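Local coordinates for sugar ABC transporter substrate-binding protein, BlMnBP1 (Bifidobacterium animalis subsp. lactis ATCC 27673, PDB 6I5R), which binds mannobiose as the extracellular solute-binding protein of an ABC transporter, probably delivering beta-manno-oligosaccharides to the membrane components for uptake, at residues 41-46 and 76-81; 302-307 and 371-376. All blocks are in the same frame, centred on the assembly; numbering follows the deposited sequence.

In the fold
Interaction 1 (41-46 with 76-81) and interaction 2 (302-307 with 371-376) lie on opposite sides of the chain's centre, about 32 Å apart between centres and about 14 Å between nearest atoms, yet both reach the same mixed sheet. Interaction 1 pairs two parallel neighbouring strands of a beta-alpha-beta unit; it is partly buried, knit by backbone hydrogen bonds, and runs out into polar loops that meet the bound sugar. Interaction 2 is the more buried: the C-terminal part of a strand meets an irregular loop through aromatic, proline and valine carbons, with one hydroxyl and one water at its side and no sugar within the contact.

Interaction 1: 41-46 and 76-81; sequences TFMNNR and KVQTDS. With BMA (beta-D-mannopyranose), chain B; BMA (beta-D-mannopyranose), chain C.
Phe42 and its neighbours on strand 38-44 run parallel to strand 73-79, the axes of 41-44 and 76-79 inclined by 26°, and three backbone bonds tie the register. Phe42 N donates to Lys76 O at 2.8 Å, Gln78 N returns to Phe42 O, and Asn44 N donates to Gln78 O at 2.9 Å. Helix 59-69 connects the strands in a beta-alpha-beta crossover.

On one face of the sheet, CG2 of Thr41 packs against the amide carbon CD of Gln78 at 3.5 Å. Met43 CG packs near OE1 of that amide; OE1 is hydrogen-bonded by Arg90. On the other face, Asn44 lies beside Thr79, both side chains pointing the same way. CG of Asn44 sits between the backbone N and the carbonyl carbon (chi1 70°); beyond it, ND2 lies 3.5 Å from Val77 CG1 and stands over one face of the Phe42 ring near its rim. OD1 meets Thr79 CG2 and takes Arg46 N in its carbonyl plane at 2.8 Å, closing an Asx turn that leads into Asn45 and Arg46.

Asn45 ND2 grips the chain B unit of the mannobiose, joined from its C1 to O4 of the chain C unit, at O6 (3.0 Å) and O2 (2.9 Å). Water 1 bonds Asn45 O, Asp80 O and O6 of the chain C unit, which also makes a weak bond to Ser81 O. Asp48 and Glu354 hold the Arg46 guanidinium by salt bridges, helping to position CD and NE beside O3 of the chain C unit.

Consistent with the solute-binding protein family, loops after two parallel strands supply pocket residues (Asn45, Arg46, Ser81), one amide nitrogen serving two sugar oxygens and a water linking both loops to the sugar; Glu266, Lys269 and Gln289 hydrogen-bond it too.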
loop_
_atom_site.group_PDB
_atom_site.type_symbol
_atom_site.label_atom_id
_atom_site.label_comp_id
_atom_site.label_asym_id
_atom_site.label_seq_id
_atom_site.Cartn_x
_atom_site.Cartn_y
_atom_site.Cartn_z
ATOM N N THR A 41 14.200 14.082 -12.525
ATOM C CA THR A 41 14.652 12.971 -11.707
ATOM C C THR A 41 13.416 12.411 -11.021
ATOM O O THR A 41 12.692 13.148 -10.338
ATOM C CB THR A 41 15.717 13.406 -10.703
ATOM O OG1 THR A 41 16.908 13.741 -11.427
ATOM C CG2 THR A 41 16.059 12.265 -9.745
ATOM N N PHE A 42 13.189 11.113 -11.210
ATOM C CA PHE A 42 12.000 10.395 -10.751
ATOM C C PHE A 42 12.465 9.381 -9.713
ATOM O O PHE A 42 13.159 8.430 -10.059
ATOM C CB PHE A 42 11.326 9.738 -11.956
ATOM C CG PHE A 42 10.261 8.714 -11.618
ATOM C CD1 PHE A 42 9.525 8.796 -10.454
ATOM C CD2 PHE A 42 9.986 7.672 -12.508
ATOM C CE1 PHE A 42 8.554 7.869 -10.188
ATOM C CE2 PHE A 42 9.001 6.733 -12.231
ATOM C CZ PHE A 42 8.296 6.837 -11.066
ATOM N N MET A 43 12.161 9.635 -8.437
ATOM C CA MET A 43 12.538 8.729 -7.355
ATOM C C MET A 43 11.388 7.753 -7.106
ATOM O O MET A 43 10.241 8.173 -6.940
ATOM C CB MET A 43 12.827 9.502 -6.069
ATOM C CG MET A 43 14.007 10.465 -6.095
ATOM S SD MET A 43 14.076 11.299 -4.475
ATOM C CE MET A 43 14.148 9.920 -3.368
ATOM N N ASN A 44 11.680 6.458 -7.070
ATOM C CA ASN A 44 10.622 5.514 -6.692
ATOM C C ASN A 44 11.220 4.303 -5.981
ATOM O O ASN A 44 12.435 4.174 -5.819
ATOM C CB ASN A 44 9.761 5.101 -7.898
ATOM C CG ASN A 44 10.494 4.234 -8.872
ATOM O OD1 ASN A 44 10.659 3.043 -8.657
ATOM N ND2 ASN A 44 10.941 4.826 -9.955
ATOM N N ASN A 45 10.330 3.409 -5.543
ATOM C CA ASN A 45 10.710 2.293 -4.684
ATOM C C ASN A 45 10.981 1.003 -5.449
ATOM O O ASN A 45 11.370 0.005 -4.836
ATOM C CB ASN A 45 9.603 2.011 -3.680
ATOM C CG ASN A 45 8.296 1.668 -4.360
ATOM O OD1 ASN A 45 7.839 2.373 -5.241
ATOM N ND2 ASN A 45 7.710 0.552 -3.968
ATOM N N ARG A 46 10.738 0.986 -6.751
ATOM C CA ARG A 46 10.773 -0.252 -7.526
ATOM C C ARG A 46 12.195 -0.498 -8.031
ATOM O O ARG A 46 12.511 -0.382 -9.213
ATOM C CB ARG A 46 9.751 -0.187 -8.656
ATOM C CG ARG A 46 8.312 -0.096 -8.143
ATOM C CD ARG A 46 7.912 -1.334 -7.297
ATOM N NE ARG A 46 8.143 -2.565 -8.026
ATOM C CZ ARG A 46 7.244 -3.128 -8.826
ATOM N NH1 ARG A 46 6.046 -2.576 -8.996
ATOM N NH2 ARG A 46 7.555 -4.235 -9.465
ATOM N N LYS A 76 15.253 10.571 -15.601
ATOM C CA LYS A 76 16.285 9.814 -14.895
ATOM C C LYS A 76 15.656 9.155 -13.683
ATOM O O LYS A 76 15.089 9.851 -12.838
ATOM C CB LYS A 76 17.416 10.726 -14.445
ATOM C CG LYS A 76 18.221 11.302 -15.599
ATOM C CD LYS A 76 19.100 12.390 -15.073
ATOM C CE LYS A 76 20.063 11.835 -14.029
ATOM N NZ LYS A 76 21.029 12.948 -13.764
ATOM N N VAL A 77 15.779 7.837 -13.583
ATOM C CA VAL A 77 15.133 7.079 -12.510
ATOM C C VAL A 77 16.144 6.832 -11.406
ATOM O O VAL A 77 17.266 6.374 -11.671
ATOM C CB VAL A 77 14.562 5.747 -13.020
ATOM C CG1 VAL A 77 13.804 5.045 -11.905
ATOM C CG2 VAL A 77 13.666 5.977 -14.183
ATOM N N GLN A 78 15.731 7.075 -10.169
ATOM C CA GLN A 78 16.500 6.713 -8.984
ATOM C C GLN A 78 15.658 5.829 -8.071
ATOM O O GLN A 78 14.545 6.203 -7.693
ATOM C CB GLN A 78 16.933 7.956 -8.215
ATOM C CG GLN A 78 17.786 8.929 -8.994
ATOM C CD GLN A 78 18.289 10.056 -8.111
ATOM O OE1 GLN A 78 17.805 10.244 -6.993
ATOM N NE2 GLN A 78 19.277 10.788 -8.585
ATOM N N THR A 79 16.196 4.672 -7.704
ATOM C CA THR A 79 15.487 3.745 -6.838
ATOM C C THR A 79 16.351 3.411 -5.639
ATOM O O THR A 79 17.575 3.300 -5.759
ATOM C CB THR A 79 15.115 2.477 -7.597
ATOM O OG1 THR A 79 16.297 1.883 -8.149
ATOM C CG2 THR A 79 14.149 2.805 -8.694
ATOM N N ASP A 80 15.705 3.267 -4.485
ATOM C CA ASP A 80 16.342 2.963 -3.211
ATOM C C ASP A 80 15.667 1.768 -2.554
ATOM O O ASP A 80 14.438 1.687 -2.523
ATOM C CB ASP A 80 16.234 4.169 -2.285
ATOM C CG ASP A 80 17.376 5.142 -2.456
ATOM O OD1 ASP A 80 18.526 4.661 -2.437
ATOM O OD2 ASP A 80 17.136 6.379 -2.591
ATOM N N SER A 81 16.457 0.857 -1.972
ATOM C CA SER A 81 15.827 -0.285 -1.316
ATOM C C SER A 81 15.097 0.161 -0.061
ATOM O O SER A 81 14.002 -0.333 0.234
ATOM C CB SER A 81 16.847 -1.355 -0.961
ATOM O OG SER A 81 17.797 -0.803 -0.073
HETATM C C1 BMA B . 7.640 -2.601 -2.107
HETATM C C2 BMA B . 7.554 -1.636 -0.886
HETATM C C3 BMA B . 6.114 -1.502 -0.497
HETATM C C4 BMA B . 5.229 -1.219 -1.707
HETATM C C5 BMA B . 5.431 -2.277 -2.792
HETATM C C6 BMA B . 4.618 -1.973 -4.035
HETATM O O2 BMA B . 7.945 -0.313 -1.247
HETATM O O3 BMA B . 5.899 -0.478 0.479
HETATM O O4 BMA B . 3.893 -1.264 -1.278
HETATM O O5 BMA B . 6.820 -2.263 -3.161
HETATM O O6 BMA B . 5.063 -0.747 -4.641
HETATM C C1 BMA C . 11.552 -4.616 -4.884
HETATM C C2 BMA C . 10.064 -4.764 -5.290
HETATM C C3 BMA C . 9.236 -3.721 -4.551
HETATM C C4 BMA C . 9.606 -3.661 -3.091
HETATM C C5 BMA C . 11.126 -3.544 -2.909
HETATM C C6 BMA C . 11.517 -3.448 -1.455
HETATM O O1 BMA C . 12.163 -5.708 -5.491
HETATM O O2 BMA C . 9.612 -6.073 -4.817
HETATM O O3 BMA C . 7.876 -3.955 -4.684
HETATM O O4 BMA C . 8.992 -2.529 -2.473
HETATM O O5 BMA C . 11.741 -4.667 -3.520
HETATM O O6 BMA C . 12.856 -2.941 -1.445
HETATM O O HOH W 1 12.406 -0.070 -2.215
#

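Interaction 2: 302-307 and 371-376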
loop_
_atom_site.group_PDB
_atom_site.type_symbol
_atom_site.label_atom_id
_atom_site.label_comp_id
_atom_site.label_asym_id
_atom_site.label_seq_id
_atom_site.Cartn_x
_atom_site.Cartn_y
_atom_site.Cartn_z
ATOM N N TYR A 302 -4.721 -15.253 -4.960
ATOM C CA TYR A 302 -4.891 -14.059 -4.148
ATOM C C TYR A 302 -6.261 -14.149 -3.500
ATOM O O TYR A 302 -7.257 -14.381 -4.185
ATOM C CB TYR A 302 -4.746 -12.800 -5.007
ATOM C CG TYR A 302 -4.733 -11.552 -4.206
ATOM C CD1 TYR A 302 -3.691 -11.255 -3.337
ATOM C CD2 TYR A 302 -5.742 -10.643 -4.353
ATOM C CE1 TYR A 302 -3.707 -10.060 -2.599
ATOM C CE2 TYR A 302 -5.767 -9.482 -3.629
ATOM C CZ TYR A 302 -4.752 -9.185 -2.784
ATOM O OH TYR A 302 -4.876 -7.975 -2.115
ATOM N N MET A 303 -6.302 -14.025 -2.184
ATOM C CA MET A 303 -7.550 -14.159 -1.463
ATOM C C MET A 303 -7.793 -12.956 -0.581
ATOM O O MET A 303 -6.856 -12.248 -0.192
ATOM C CB MET A 303 -7.552 -15.413 -0.586
ATOM C CG MET A 303 -6.408 -15.464 0.396
ATOM S SD MET A 303 -6.635 -16.896 1.454
ATOM C CE MET A 303 -7.281 -16.091 2.866
ATOM N N PRO A 304 -9.043 -12.716 -0.221
ATOM C CA PRO A 304 -9.327 -11.681 0.774
ATOM C C PRO A 304 -8.698 -12.042 2.108
ATOM O O PRO A 304 -8.494 -13.214 2.425
ATOM C CB PRO A 304 -10.860 -11.666 0.843
ATOM C CG PRO A 304 -11.314 -12.382 -0.424
ATOM C CD PRO A 304 -10.274 -13.394 -0.687
ATOM N N PHE A 305 -8.375 -11.019 2.887
ATOM C CA PHE A 305 -7.965 -11.253 4.261
ATOM C C PHE A 305 -9.096 -11.973 4.990
ATOM O O PHE A 305 -10.269 -11.654 4.781
ATOM C CB PHE A 305 -7.629 -9.934 4.987
ATOM C CG PHE A 305 -6.925 -10.141 6.331
ATOM C CD1 PHE A 305 -7.659 -10.248 7.505
ATOM C CD2 PHE A 305 -5.550 -10.267 6.408
ATOM C CE1 PHE A 305 -7.042 -10.474 8.714
ATOM C CE2 PHE A 305 -4.928 -10.494 7.623
ATOM C CZ PHE A 305 -5.682 -10.593 8.784
ATOM N N PRO A 306 -8.789 -12.923 5.849
ATOM C CA PRO A 306 -9.849 -13.764 6.447
ATOM C C PRO A 306 -10.585 -13.127 7.621
ATOM O O PRO A 306 -10.520 -13.570 8.756
ATOM C CB PRO A 306 -9.069 -15.018 6.862
ATOM C CG PRO A 306 -7.680 -14.497 7.146
ATOM C CD PRO A 306 -7.435 -13.391 6.193
ATOM N N ILE A 307 -11.304 -12.056 7.321
ATOM C CA ILE A 307 -12.282 -11.487 8.233
ATOM C C ILE A 307 -13.600 -11.377 7.487
ATOM O O ILE A 307 -13.627 -11.008 6.309
ATOM C CB ILE A 307 -11.843 -10.107 8.776
ATOM C CG1 ILE A 307 -10.725 -10.293 9.820
ATOM C CG2 ILE A 307 -12.991 -9.378 9.444
ATOM C CD1 ILE A 307 -10.126 -9.009 10.375
ATOM N N GLU A 371 -10.380 -12.626 -9.040
ATOM C CA GLU A 371 -11.349 -13.672 -9.301
ATOM C C GLU A 371 -11.769 -14.503 -8.115
ATOM O O GLU A 371 -12.900 -15.085 -8.190
ATOM C CB GLU A 371 -10.841 -14.556 -10.446
ATOM C CG GLU A 371 -9.468 -15.179 -10.227
ATOM C CD GLU A 371 -9.084 -16.160 -11.285
ATOM O OE1 GLU A 371 -9.998 -16.541 -12.030
ATOM O OE2 GLU A 371 -7.874 -16.526 -11.391
ATOM N N THR A 372 -10.942 -14.504 -6.987
ATOM C CA THR A 372 -11.530 -15.014 -5.740
ATOM C C THR A 372 -12.402 -13.937 -4.949
ATOM O O THR A 372 -12.714 -14.092 -3.718
ATOM C CB THR A 372 -10.478 -15.555 -4.798
ATOM O OG1 THR A 372 -9.567 -14.494 -4.655
ATOM C CG2 THR A 372 -9.740 -16.777 -5.425
ATOM N N PHE A 373 -12.711 -12.830 -5.625
ATOM C CA PHE A 373 -13.247 -11.628 -5.002
ATOM C C PHE A 373 -14.650 -11.320 -5.509
ATOM O O PHE A 373 -15.153 -10.206 -5.313
ATOM C CB PHE A 373 -12.292 -10.467 -5.278
ATOM C CG PHE A 373 -11.143 -10.400 -4.334
ATOM C CD1 PHE A 373 -10.073 -11.268 -4.457
ATOM C CD2 PHE A 373 -11.134 -9.489 -3.301
ATOM C CE1 PHE A 373 -9.026 -11.208 -3.574
ATOM C CE2 PHE A 373 -10.086 -9.452 -2.417
ATOM C CZ PHE A 373 -9.039 -10.313 -2.565
ATOM N N SER A 374 -15.318 -12.309 -6.118
ATOM C CA SER A 374 -16.602 -12.064 -6.754
ATOM C C SER A 374 -17.672 -11.697 -5.738
ATOM O O SER A 374 -18.558 -10.893 -6.041
ATOM C CB SER A 374 -17.007 -13.307 -7.549
ATOM O OG SER A 374 -17.219 -14.416 -6.681
ATOM N N ASP A 375 -17.602 -12.266 -4.538
ATOM C CA ASP A 375 -18.546 -11.968 -3.476
ATOM C C ASP A 375 -17.993 -10.962 -2.482
ATOM O O ASP A 375 -18.585 -10.774 -1.421
ATOM C CB ASP A 375 -18.919 -13.228 -2.718
ATOM C CG ASP A 375 -19.765 -14.173 -3.531
ATOM O OD1 ASP A 375 -20.239 -13.775 -4.622
ATOM O OD2 ASP A 375 -19.944 -15.315 -3.048
ATOM N N VAL A 376 -16.872 -10.353 -2.780
ATOM C CA VAL A 376 -16.252 -9.388 -1.877
ATOM C C VAL A 376 -16.761 -7.985 -2.183
ATOM O O VAL A 376 -16.852 -7.579 -3.339
ATOM C CB VAL A 376 -14.715 -9.460 -1.991
ATOM C CG1 VAL A 376 -14.098 -8.309 -1.255
ATOM C CG2 VAL A 376 -14.223 -10.795 -1.445
HETATM O O HOH W 2 -7.948 -14.140 -6.998
#
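Chi1 sets CG of Tyr302 anti to its backbone N (-173°) and CG of Phe373 anti to its carbonyl carbon (-83°), and with these torsions the two rings meet. The ring planes are nearly parallel, 15° apart, but slid so far that they scarcely overlap, with centroids 5.3 Å apart. Contact falls between neighbouring ring atoms, Tyr302 CD2 to Phe373 CE1 at 3.4 Å and Tyr302 CE2 to Phe373 CZ at 3.5 Å.

Pro304 CG sits over one face of the Phe373 ring, offset toward the rim, in a CH-pi contact 3.8 Å from the ring centroid, and the two side chains meet tip to tip. The same CG also presses tightly on Val376 CG2, at 3.5 Å. Val376 closes the type I turn that starts at Phe373, so both ends of the turn bear on one proline. Ala315 of strand 314-325 touches both, and Tyr370 meets the Phe373 ring edge-to-face.

Beside the rings, Thr372 OG1 donates to Tyr302 O; the modelled separation, 2.4 Å, is very short and its exact value doubtful. Water 2 donates to the same carbonyl oxygen at 2.9 Å and accepts from Thr372 N, a second bridge.

Strand 300-304 pairs antiparallel with 139-155 and strand 377-379 parallel with 314-325, so the contact fits the loop leading into 377-379 to the C-terminal part of 300-304 within one mixed sheet. Thr149 hydrogen-bonds Tyr302 OH; the backbone oxygen and ring hydroxyl of Tyr302 each have polar partners, while the ring carbons between them make the apolar contact with Phe373.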